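Eukaryotic translation initiation factor 2D (Homo sapiens, PDB 5W2F) delivers tRNA to the P-site of the eukaryotic ribosome in a GTP-independent manner, this chain being its C-terminal part. Local coordinates at residues S26-E29 and G30-R34; D45-A49 and D50-L54; Q119-S122 and N123-V126; V168-Q171 and G172-H176. All coordinates share one frame; numbering follows the deposited sequence.

Interaction 1: residues S26-E29 and G30-R34; sequences SFLE and GSEVR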
loop_
_atom_site.group_PDB
_atom_site.type_symbol
_atom_site.label_atom_id
_atom_site.label_comp_id
_atom_site.label_asym_id
_atom_site.label_seq_id
_atom_site.Cartn_x
_atom_site.Cartn_y
_atom_site.Cartn_z
ATOM N N SER A 26 -2.201 -14.669 -2.289
ATOM C CA SER A 26 -3.302 -14.427 -1.373
ATOM C C SER A 26 -2.979 -13.175 -0.572
ATOM O O SER A 26 -1.801 -12.862 -0.299
ATOM C CB SER A 26 -3.588 -15.623 -0.462
ATOM O OG SER A 26 -2.411 -16.071 0.123
ATOM N N PHE A 27 -4.028 -12.448 -0.235
ATOM C CA PHE A 27 -3.915 -11.238 0.558
ATOM C C PHE A 27 -4.422 -11.498 1.964
ATOM O O PHE A 27 -5.507 -12.063 2.146
ATOM C CB PHE A 27 -4.703 -10.113 -0.099
ATOM C CG PHE A 27 -4.122 -9.682 -1.413
ATOM C CD1 PHE A 27 -3.112 -8.731 -1.458
ATOM C CD2 PHE A 27 -4.550 -10.240 -2.604
ATOM C CE1 PHE A 27 -2.540 -8.358 -2.668
ATOM C CE2 PHE A 27 -3.978 -9.879 -3.809
ATOM C CZ PHE A 27 -2.984 -8.932 -3.850
ATOM N N LEU A 28 -3.647 -11.047 2.946
ATOM C CA LEU A 28 -3.908 -11.307 4.342
ATOM C C LEU A 28 -3.789 -10.030 5.148
ATOM O O LEU A 28 -2.922 -9.190 4.880
ATOM C CB LEU A 28 -2.887 -12.328 4.876
ATOM C CG LEU A 28 -2.942 -13.725 4.250
ATOM C CD1 LEU A 28 -1.732 -14.549 4.664
ATOM C CD2 LEU A 28 -4.230 -14.393 4.671
ATOM N N GLU A 29 -4.607 -9.921 6.187
ATOM C CA GLU A 29 -4.421 -8.874 7.181
ATOM C C GLU A 29 -3.261 -9.275 8.108
ATOM O O GLU A 29 -2.952 -10.469 8.279
ATOM C CB GLU A 29 -5.702 -8.657 7.994
ATOM C CG GLU A 29 -6.893 -8.255 7.133
ATOM C CD GLU A 29 -8.160 -8.050 7.925
ATOM O OE1 GLU A 29 -8.089 -7.780 9.123
ATOM O OE2 GLU A 29 -9.243 -8.147 7.337
ATOM N N GLY A 30 -2.635 -8.285 8.732
ATOM C CA GLY A 30 -1.544 -8.559 9.656
ATOM C C GLY A 30 -1.955 -9.528 10.757
ATOM O O GLY A 30 -1.196 -10.417 11.115
ATOM N N SER A 31 -3.158 -9.353 11.309
ATOM C CA SER A 31 -3.645 -10.240 12.381
ATOM C C SER A 31 -3.752 -11.686 11.917
ATOM O O SER A 31 -3.513 -12.611 12.693
ATOM C CB SER A 31 -4.988 -9.769 12.924
ATOM O OG SER A 31 -5.964 -9.713 11.901
ATOM N N GLU A 32 -4.098 -11.884 10.646
ATOM C CA GLU A 32 -4.183 -13.219 10.076
ATOM C C GLU A 32 -2.797 -13.823 9.923
ATOM O O GLU A 32 -2.596 -15.008 10.206
ATOM C CB GLU A 32 -4.885 -13.200 8.715
ATOM C CG GLU A 32 -6.322 -12.770 8.777
ATOM C CD GLU A 32 -6.971 -12.741 7.406
ATOM O OE1 GLU A 32 -6.549 -11.913 6.564
ATOM O OE2 GLU A 32 -7.905 -13.541 7.183
ATOM N N VAL A 33 -1.845 -13.025 9.442
ATOM C CA VAL A 33 -0.453 -13.492 9.336
ATOM C C VAL A 33 0.055 -13.958 10.695
ATOM O O VAL A 33 0.681 -15.030 10.813
ATOM C CB VAL A 33 0.490 -12.402 8.764
ATOM C CG1 VAL A 33 1.933 -12.904 8.760
ATOM C CG2 VAL A 33 0.049 -11.990 7.363
ATOM N N ARG A 34 -0.238 -13.169 11.728
ATOM C CA ARG A 34 0.198 -13.486 13.075
ATOM C C ARG A 34 -0.358 -14.830 13.539
ATOM O O ARG A 34 0.388 -15.688 14.027
ATOM C CB ARG A 34 -0.136 -12.340 14.038
ATOM C CG ARG A 34 0.723 -11.096 13.793
ATOM C CD ARG A 34 0.283 -9.904 14.651
ATOM N NE ARG A 34 0.986 -8.662 14.295
ATOM C CZ ARG A 34 2.239 -8.352 14.648
ATOM N NH1 ARG A 34 2.769 -7.194 14.252
ATOM N NH2 ARG A 34 2.974 -9.179 15.396
HETATM O O HOH W 1 -7.795 -11.450 4.168
#

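Interaction 2: residues D45-A49 and D50-L54; sequences DLVDA and DNKNL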
loop_
_atom_site.group_PDB
_atom_site.type_symbol
_atom_site.label_atom_id
_atom_site.label_comp_id
_atom_site.label_asym_id
_atom_site.label_seq_id
_atom_site.Cartn_x
_atom_site.Cartn_y
_atom_site.Cartn_z
ATOM N N ASP A 45 6.107 -28.023 16.287
ATOM C CA ASP A 45 6.894 -28.214 17.514
ATOM C C ASP A 45 8.181 -27.406 17.521
ATOM O O ASP A 45 9.234 -27.912 17.892
ATOM C CB ASP A 45 7.188 -29.704 17.770
ATOM C CG ASP A 45 5.948 -30.504 17.949
ATOM O OD1 ASP A 45 5.046 -30.016 18.672
ATOM O OD2 ASP A 45 5.885 -31.627 17.388
ATOM N N LEU A 46 8.069 -26.137 17.130
ATOM C CA LEU A 46 9.246 -25.278 16.980
ATOM C C LEU A 46 9.524 -24.451 18.216
ATOM O O LEU A 46 10.543 -23.780 18.275
ATOM C CB LEU A 46 9.083 -24.377 15.769
ATOM C CG LEU A 46 8.894 -25.123 14.442
ATOM C CD1 LEU A 46 8.875 -24.111 13.304
ATOM C CD2 LEU A 46 9.957 -26.199 14.197
ATOM N N VAL A 47 8.614 -24.437 19.184
ATOM C CA VAL A 47 8.839 -23.602 20.373
ATOM C C VAL A 47 10.021 -24.185 21.159
ATOM O O VAL A 47 10.104 -25.400 21.358
ATOM C CB VAL A 47 7.592 -23.512 21.266
ATOM C CG1 VAL A 47 7.850 -22.604 22.464
ATOM C CG2 VAL A 47 6.402 -23.019 20.461
ATOM N N ASP A 48 10.957 -23.323 21.557
ATOM C CA ASP A 48 12.095 -23.772 22.339
ATOM C C ASP A 48 11.629 -24.264 23.714
ATOM O O ASP A 48 11.020 -23.526 24.492
ATOM C CB ASP A 48 13.124 -22.661 22.475
ATOM C CG ASP A 48 14.422 -23.136 23.078
ATOM O OD1 ASP A 48 14.497 -23.220 24.289
ATOM O OD2 ASP A 48 15.375 -23.458 22.329
ATOM N N ALA A 49 11.931 -25.513 24.013
ATOM C CA ALA A 49 11.471 -26.088 25.264
ATOM C C ALA A 49 12.017 -25.412 26.505
ATOM O O ALA A 49 11.345 -25.369 27.545
ATOM C CB ALA A 49 11.777 -27.574 25.311
ATOM N N ASP A 50 13.235 -24.901 26.406
ATOM C CA ASP A 50 13.879 -24.277 27.556
ATOM C C ASP A 50 13.534 -22.804 27.742
ATOM O O ASP A 50 13.700 -22.294 28.844
ATOM C CB ASP A 50 15.394 -24.427 27.445
ATOM C CG ASP A 50 15.846 -25.874 27.460
ATOM O OD1 ASP A 50 15.224 -26.704 28.152
ATOM O OD2 ASP A 50 16.842 -26.179 26.773
ATOM N N ASN A 51 13.072 -22.140 26.686
ATOM C CA ASN A 51 12.735 -20.739 26.735
ATOM C C ASN A 51 11.578 -20.495 25.771
ATOM O O ASN A 51 11.764 -20.318 24.557
ATOM C CB ASN A 51 13.929 -19.859 26.388
ATOM C CG ASN A 51 13.634 -18.377 26.549
ATOM O OD1 ASN A 51 12.471 -17.939 26.543
ATOM N ND2 ASN A 51 14.689 -17.592 26.710
ATOM N N LYS A 52 10.367 -20.514 26.314
ATOM C CA LYS A 52 9.178 -20.489 25.459
ATOM C C LYS A 52 8.880 -19.125 24.836
ATOM O O LYS A 52 7.927 -18.990 24.059
ATOM C CB LYS A 52 7.998 -21.081 26.209
ATOM C CG LYS A 52 8.200 -22.586 26.466
ATOM C CD LYS A 52 6.975 -23.325 26.960
ATOM C CE LYS A 52 7.246 -24.821 27.023
ATOM N NZ LYS A 52 8.458 -25.157 27.812
ATOM N N ASN A 53 9.747 -18.130 25.101
ATOM C CA ASN A 53 9.752 -16.885 24.318
ATOM C C ASN A 53 10.386 -17.056 22.929
ATOM O O ASN A 53 10.271 -16.147 22.104
ATOM C CB ASN A 53 10.488 -15.742 25.036
ATOM C CG ASN A 53 9.608 -14.924 25.966
ATOM O OD1 ASN A 53 8.369 -15.037 25.964
ATOM N ND2 ASN A 53 10.240 -14.040 26.726
ATOM N N LEU A 54 11.066 -18.181 22.679
ATOM C CA LEU A 54 11.843 -18.372 21.450
ATOM C C LEU A 54 11.272 -19.462 20.580
ATOM O O LEU A 54 10.777 -20.468 21.077
ATOM C CB LEU A 54 13.278 -18.743 21.806
ATOM C CG LEU A 54 14.020 -17.729 22.668
ATOM C CD1 LEU A 54 15.403 -18.253 22.952
ATOM C CD2 LEU A 54 14.114 -16.355 22.022
HETATM O O HOH W 2 12.442 -27.068 29.711
#

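Interaction 3: residues Q119-S122 and N123-V126; sequences QRAS and NKKV. With FMT (formic acid), chain D.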
loop_
_atom_site.group_PDB
_atom_site.type_symbol
_atom_site.label_atom_id
_atom_site.label_comp_id
_atom_site.label_asym_id
_atom_site.label_seq_id
_atom_site.Cartn_x
_atom_site.Cartn_y
_atom_site.Cartn_z
ATOM N N GLN A 119 4.097 26.307 -12.345
ATOM C CA GLN A 119 4.070 27.314 -13.402
ATOM C C GLN A 119 4.282 26.695 -14.773
ATOM O O GLN A 119 5.258 26.000 -14.975
ATOM C CB GLN A 119 5.157 28.332 -13.147
ATOM C CG GLN A 119 4.923 29.168 -11.907
ATOM C CD GLN A 119 3.648 29.988 -12.000
ATOM O OE1 GLN A 119 3.289 30.489 -13.066
ATOM N NE2 GLN A 119 2.946 30.095 -10.891
ATOM N N ARG A 120 3.343 26.931 -15.684
ATOM C CA ARG A 120 3.457 26.506 -17.104
ATOM C C ARG A 120 3.986 27.621 -18.020
ATOM O O ARG A 120 4.385 27.373 -19.160
ATOM C CB ARG A 120 2.103 25.995 -17.613
ATOM C CG ARG A 120 1.915 24.491 -17.475
ATOM C CD ARG A 120 2.527 23.755 -18.653
ATOM N NE ARG A 120 2.281 22.313 -18.618
ATOM C CZ ARG A 120 2.692 21.450 -19.550
ATOM N NH1 ARG A 120 3.380 21.867 -20.616
ATOM N NH2 ARG A 120 2.414 20.157 -19.417
ATOM N N ALA A 121 3.967 28.847 -17.514
ATOM C CA ALA A 121 4.444 30.010 -18.226
ATOM C C ALA A 121 4.836 30.957 -17.112
ATOM O O ALA A 121 4.664 30.623 -15.914
ATOM C CB ALA A 121 3.336 30.605 -19.098
ATOM N N SER A 122 5.323 32.128 -17.504
ATOM C CA SER A 122 5.738 33.174 -16.567
ATOM C C SER A 122 4.660 33.538 -15.542
ATOM O O SER A 122 4.986 33.884 -14.403
ATOM C CB SER A 122 6.171 34.438 -17.329
ATOM O OG SER A 122 5.087 35.009 -18.047
ATOM N N ASN A 123 3.390 33.468 -15.945
ATOM C CA ASN A 123 2.291 33.703 -15.018
ATOM C C ASN A 123 1.054 32.841 -15.317
ATOM O O ASN A 123 -0.077 33.313 -15.163
ATOM C CB ASN A 123 1.940 35.201 -15.002
ATOM C CG ASN A 123 1.309 35.640 -13.688
ATOM O OD1 ASN A 123 1.973 35.679 -12.650
ATOM N ND2 ASN A 123 0.024 35.973 -13.728
ATOM N N LYS A 124 1.262 31.583 -15.725
ATOM C CA LYS A 124 0.150 30.616 -15.842
ATOM C C LYS A 124 0.331 29.450 -14.877
ATOM O O LYS A 124 1.147 28.548 -15.086
ATOM C CB LYS A 124 0.002 30.074 -17.266
ATOM C CG LYS A 124 -0.303 31.134 -18.316
ATOM C CD LYS A 124 -1.562 31.937 -18.008
ATOM C CE LYS A 124 -1.917 32.877 -19.147
ATOM N NZ LYS A 124 -2.945 33.861 -18.715
ATOM N N LYS A 125 -0.486 29.457 -13.839
ATOM C CA LYS A 125 -0.435 28.454 -12.804
ATOM C C LYS A 125 -1.284 27.286 -13.251
ATOM O O LYS A 125 -2.297 27.458 -13.930
ATOM C CB LYS A 125 -0.984 29.079 -11.528
ATOM C CG LYS A 125 -0.758 28.341 -10.246
ATOM C CD LYS A 125 -1.067 29.231 -9.036
ATOM C CE LYS A 125 0.154 29.937 -8.463
ATOM N NZ LYS A 125 -0.210 30.729 -7.245
ATOM N N VAL A 126 -0.826 26.095 -12.902
ATOM C CA VAL A 126 -1.562 24.862 -13.110
ATOM C C VAL A 126 -1.520 24.009 -11.854
ATOM O O VAL A 126 -0.651 24.182 -11.003
ATOM C CB VAL A 126 -1.014 24.042 -14.293
ATOM C CG1 VAL A 126 -1.199 24.823 -15.586
ATOM C CG2 VAL A 126 0.434 23.601 -14.066
HETATM C C FMT D . -3.221 32.368 -7.902
HETATM O O1 FMT D . -3.463 31.291 -7.412
HETATM O O2 FMT D . -1.967 32.777 -7.846
#

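Interaction 4: residues V168-Q171 and G172-H176; sequences VQIQ and GNQVH. With FMT (formic acid), chain D.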
loop_
_atom_site.group_PDB
_atom_site.type_symbol
_atom_site.label_atom_id
_atom_site.label_comp_id
_atom_site.label_asym_id
_atom_site.label_seq_id
_atom_site.Cartn_x
_atom_site.Cartn_y
_atom_site.Cartn_z
ATOM N N VAL A 168 -3.224 14.177 -13.780
ATOM C CA VAL A 168 -4.180 15.147 -14.258
ATOM C C VAL A 168 -3.597 16.536 -14.063
ATOM O O VAL A 168 -3.098 16.854 -12.991
ATOM C CB VAL A 168 -5.509 15.024 -13.511
ATOM C CG1 VAL A 168 -6.500 16.096 -13.933
ATOM C CG2 VAL A 168 -6.088 13.630 -13.688
ATOM N N GLN A 169 -3.688 17.359 -15.100
ATOM C CA GLN A 169 -3.371 18.770 -15.002
ATOM C C GLN A 169 -4.630 19.578 -15.191
ATOM O O GLN A 169 -5.410 19.308 -16.123
ATOM C CB GLN A 169 -2.334 19.123 -16.036
ATOM C CG GLN A 169 -0.989 18.513 -15.731
ATOM C CD GLN A 169 0.110 19.059 -16.629
ATOM O OE1 GLN A 169 -0.138 19.386 -17.800
ATOM N NE2 GLN A 169 1.334 19.158 -16.094
ATOM N N ILE A 170 -4.808 20.582 -14.345
ATOM C CA ILE A 170 -5.932 21.493 -14.475
ATOM C C ILE A 170 -5.382 22.919 -14.555
ATOM O O ILE A 170 -4.535 23.289 -13.762
ATOM C CB ILE A 170 -6.926 21.408 -13.294
ATOM C CG1 ILE A 170 -7.227 19.950 -12.907
ATOM C CG2 ILE A 170 -8.199 22.185 -13.637
ATOM C CD1 ILE A 170 -6.348 19.441 -11.756
ATOM N N GLN A 171 -5.861 23.700 -15.526
ATOM C CA GLN A 171 -5.441 25.096 -15.602
ATOM C C GLN A 171 -5.879 25.838 -14.332
ATOM O O GLN A 171 -6.975 25.621 -13.808
ATOM C CB GLN A 171 -6.045 25.754 -16.841
ATOM C CG GLN A 171 -5.450 25.267 -18.141
ATOM C CD GLN A 171 -3.958 25.535 -18.278
ATOM O OE1 GLN A 171 -3.194 24.650 -18.682
ATOM N NE2 GLN A 171 -3.540 26.752 -17.955
ATOM N N GLY A 172 -4.984 26.682 -13.828
ATOM C CA GLY A 172 -5.267 27.510 -12.683
ATOM C C GLY A 172 -4.988 26.822 -11.353
ATOM O O GLY A 172 -4.398 25.746 -11.304
ATOM N N ASN A 173 -5.415 27.489 -10.285
ATOM C CA ASN A 173 -5.188 27.056 -8.911
ATOM C C ASN A 173 -6.445 26.390 -8.405
ATOM O O ASN A 173 -7.420 27.059 -8.039
ATOM C CB ASN A 173 -4.796 28.246 -8.065
ATOM C CG ASN A 173 -4.450 27.868 -6.636
ATOM O OD1 ASN A 173 -4.842 26.798 -6.156
ATOM N ND2 ASN A 173 -3.730 28.754 -5.944
ATOM N N GLN A 174 -6.424 25.054 -8.398
ATOM C CA GLN A 174 -7.638 24.273 -8.180
ATOM C C GLN A 174 -7.546 23.348 -6.987
ATOM O O GLN A 174 -8.362 22.427 -6.855
ATOM C CB GLN A 174 -7.977 23.466 -9.440
ATOM C CG GLN A 174 -7.971 24.296 -10.720
ATOM C CD GLN A 174 -8.993 25.426 -10.750
ATOM O OE1 GLN A 174 -9.898 25.517 -9.910
ATOM N NE2 GLN A 174 -8.859 26.288 -11.755
ATOM N N VAL A 175 -6.563 23.589 -6.114
ATOM C CA VAL A 175 -6.291 22.664 -5.009
ATOM C C VAL A 175 -7.530 22.430 -4.134
ATOM O O VAL A 175 -7.816 21.292 -3.736
ATOM C CB VAL A 175 -5.109 23.148 -4.167
ATOM C CG1 VAL A 175 -4.805 22.179 -3.026
ATOM C CG2 VAL A 175 -3.870 23.392 -5.018
ATOM N N HIS A 176 -8.268 23.497 -3.859
ATOM C CA HIS A 176 -9.485 23.390 -3.046
ATOM C C HIS A 176 -10.533 22.468 -3.646
ATOM O O HIS A 176 -11.230 21.761 -2.924
ATOM C CB HIS A 176 -10.055 24.770 -2.737
ATOM C CG HIS A 176 -10.368 25.594 -3.947
ATOM N ND1 HIS A 176 -9.383 26.094 -4.776
ATOM C CD2 HIS A 176 -11.552 26.016 -4.464
ATOM C CE1 HIS A 176 -9.950 26.782 -5.756
ATOM N NE2 HIS A 176 -11.265 26.773 -5.573
HETATM C C FMT D . -3.221 32.368 -7.902
HETATM O O1 FMT D . -3.463 31.291 -7.412
HETATM O O2 FMT D . -1.967 32.777 -7.846
#

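Interaction 1: residues S26-E29 and G30-R34
E32 folds back over the start of its own helix and takes the backbone N-H of E29 on its OE1, with 2.8 Å from E29 N to E32 OE1 and an angle of 171° at the hydrogen. The bond uses the lone pair turned away from the other carboxylate oxygen. Behind it the packing is close: L28 CB meets V33 CG2 at 3.9 Å, the two side chains crossing at about a right angle, and V9 and H22 border L28 while L87 and L90 border V33. E29 O receives V33 N at 3.0 Å, the first full helical bond, and a weak, bent one from E32 N. The outer side is looser. There a water donates to E32 OE1 at 2.7 Å and to F27 O at 3.1 Å, giving OE1 a second donor; these two donors and the nearby helix start would probably favour a charged carboxylate. The extended side chain of E29 ends in a salt bridge with K4, on strand 4-8 beyond this turn, and S31 OG stays 4.0 Å from E29 OE1. With E29 as N-cap, this is one half of a capping box combined with a hydrophobic staple, L28 to V33, opening helix 30-43 of the SWIB/MDM2 region.

Interaction 2: residues D45-A49 and D50-L54
An Asx-type turn at D48, whose OD1 takes the amides of D50 and N51 two and three residues on, shapes the loop between helix 30-43 and strand 54-56 of the SWIB/MDM2 region. OD1 of D48 lies 3.0 Å from D50 N and equally 3.0 Å from N51 N; both bonds are bent and weak. The carboxylate is brought within reach of those amides because CG stands opposite the backbone nitrogen (chi1 -170°). Its other oxygen, OD2, has the stronger partner, a salt bridge to K76, which would probably help keep D48 charged despite D50 OD2 at 4.5 Å from D48 OD1. Backbone closes the loop at its base: D48 N donates to L54 O at 2.9 Å, almost straight at 173°. On the outer side K52 runs past V47, its CG 4.0 Å from V47 CG1, then bends at its last torsion (chi4 54°) to set NZ 2.9 Å from A49 O. A water donates to that same carbonyl and to D50 OD1. Further on, N51 OD1 accepts from N53 N at 3.1 Å while N51 O takes L54 N. R56 binds the carbonyls of D45 and V47, and W79 that of K52. The chain thus enters strand 54-56 through an Asx turn laid on a type I beta turn, N51 to L54.

Interaction 3: residues Q119-S122 and N123-V126
The flat amide of Q119 has K125 CE at its end edge, while K125 CB and CG slant past to one side of the amide plane, on one face of a beta hairpin; the other flat group, the guanidinium of R120, reaches past V126 to a hydrogen bond with Q169. The hairpin joins strands 113-121 and 124-130 of the SUI1 domain's mixed sheet. Q119 and K125 form an antiparallel non-hydrogen-bonded pair with their CA atoms 4.7 Å apart. Next to it, R120 N donates to K124 O at 2.8 Å, a bond nearly straight at the hydrogen (169°) and at the carbonyl, and Q119 CA adds a CH contact to the same K124 O at 3.6 Å. On the opposite face A121 CB touches K124 CG at 3.8 Å. R120 CG rests 3.7 Å from V126 CG1, and a bend at the second torsion (chi2 -84°) then turns off the rest of the chain. V126 is the buried member here, set against A118, whereas the tip at S122 and N123 is exposed. K125 goes the other way: its side chain starts out extended and turns about CG-CD (chi3 -95°) to meet a formic acid molecule, probably from the crystallisation liquor. There K125 NZ reaches both oxygens, at 2.8 Å to formic acid O2 and weakly at 3.3 Å to O1.

Interaction 4: residues V168-Q171 and G172-H176
Q171 O takes the side-chain amide of Q174 in the one hydrogen bond between the strand end and the residues after it, 2.9 Å to Q174 NE2 with 166° at the hydrogen. The geometry is flat on both sides: the donor sits in the carbonyl plane, and the oxygen is only 8° out of the amide plane of Q174. The corner links strand 166-171 to helix 175-185 within the SUI1 domain, and Q174 is the helix N-cap. Its CG stands opposite the carbonyl carbon and the chain bends at the second torsion (chi2 -62°), bringing the amide back to the strand end; CG also rests on I170, 3.6 Å from I170 CG2, with the two side chains at a slant. I170 faces inward against L146 of helix 139-150, and Q174 touches C150 there. Between Q171 and N173, G172 has a positive phi with an extended psi, a backbone shape suited to glycine, and this swings the chain off the strand. T127 OG1, on the neighbouring strand, hydrogen-bonds both G172 O and Q174 N and so ties the corner to the sheet. N173 points away from the strand end, and its ND2 donates at 2.9 Å to O1 of the formic acid molecule that K125 also binds.

In the fold
The four contacts come in series along an elongated chain and fall into two pairs. Interactions 1 and 2, with centres 23 Å apart, lie at the start and beyond the end of helix 30-43 in the SWIB/MDM2 region. Interactions 3 and 4 belong to the SUI1 region on the opposite side of the chain's centre; the centres of 2 and 3 are 65 Å apart. Only 3 and 4 touch: strands 124-130 and 166-171 are neighbours in one mixed sheet, K125 O and G172 N lie 2.8 Å apart, probably hydrogen-bonded, and one formic acid bridges both. Each region of this C-terminal part thus has its own local contacts, and none of these four joins the two.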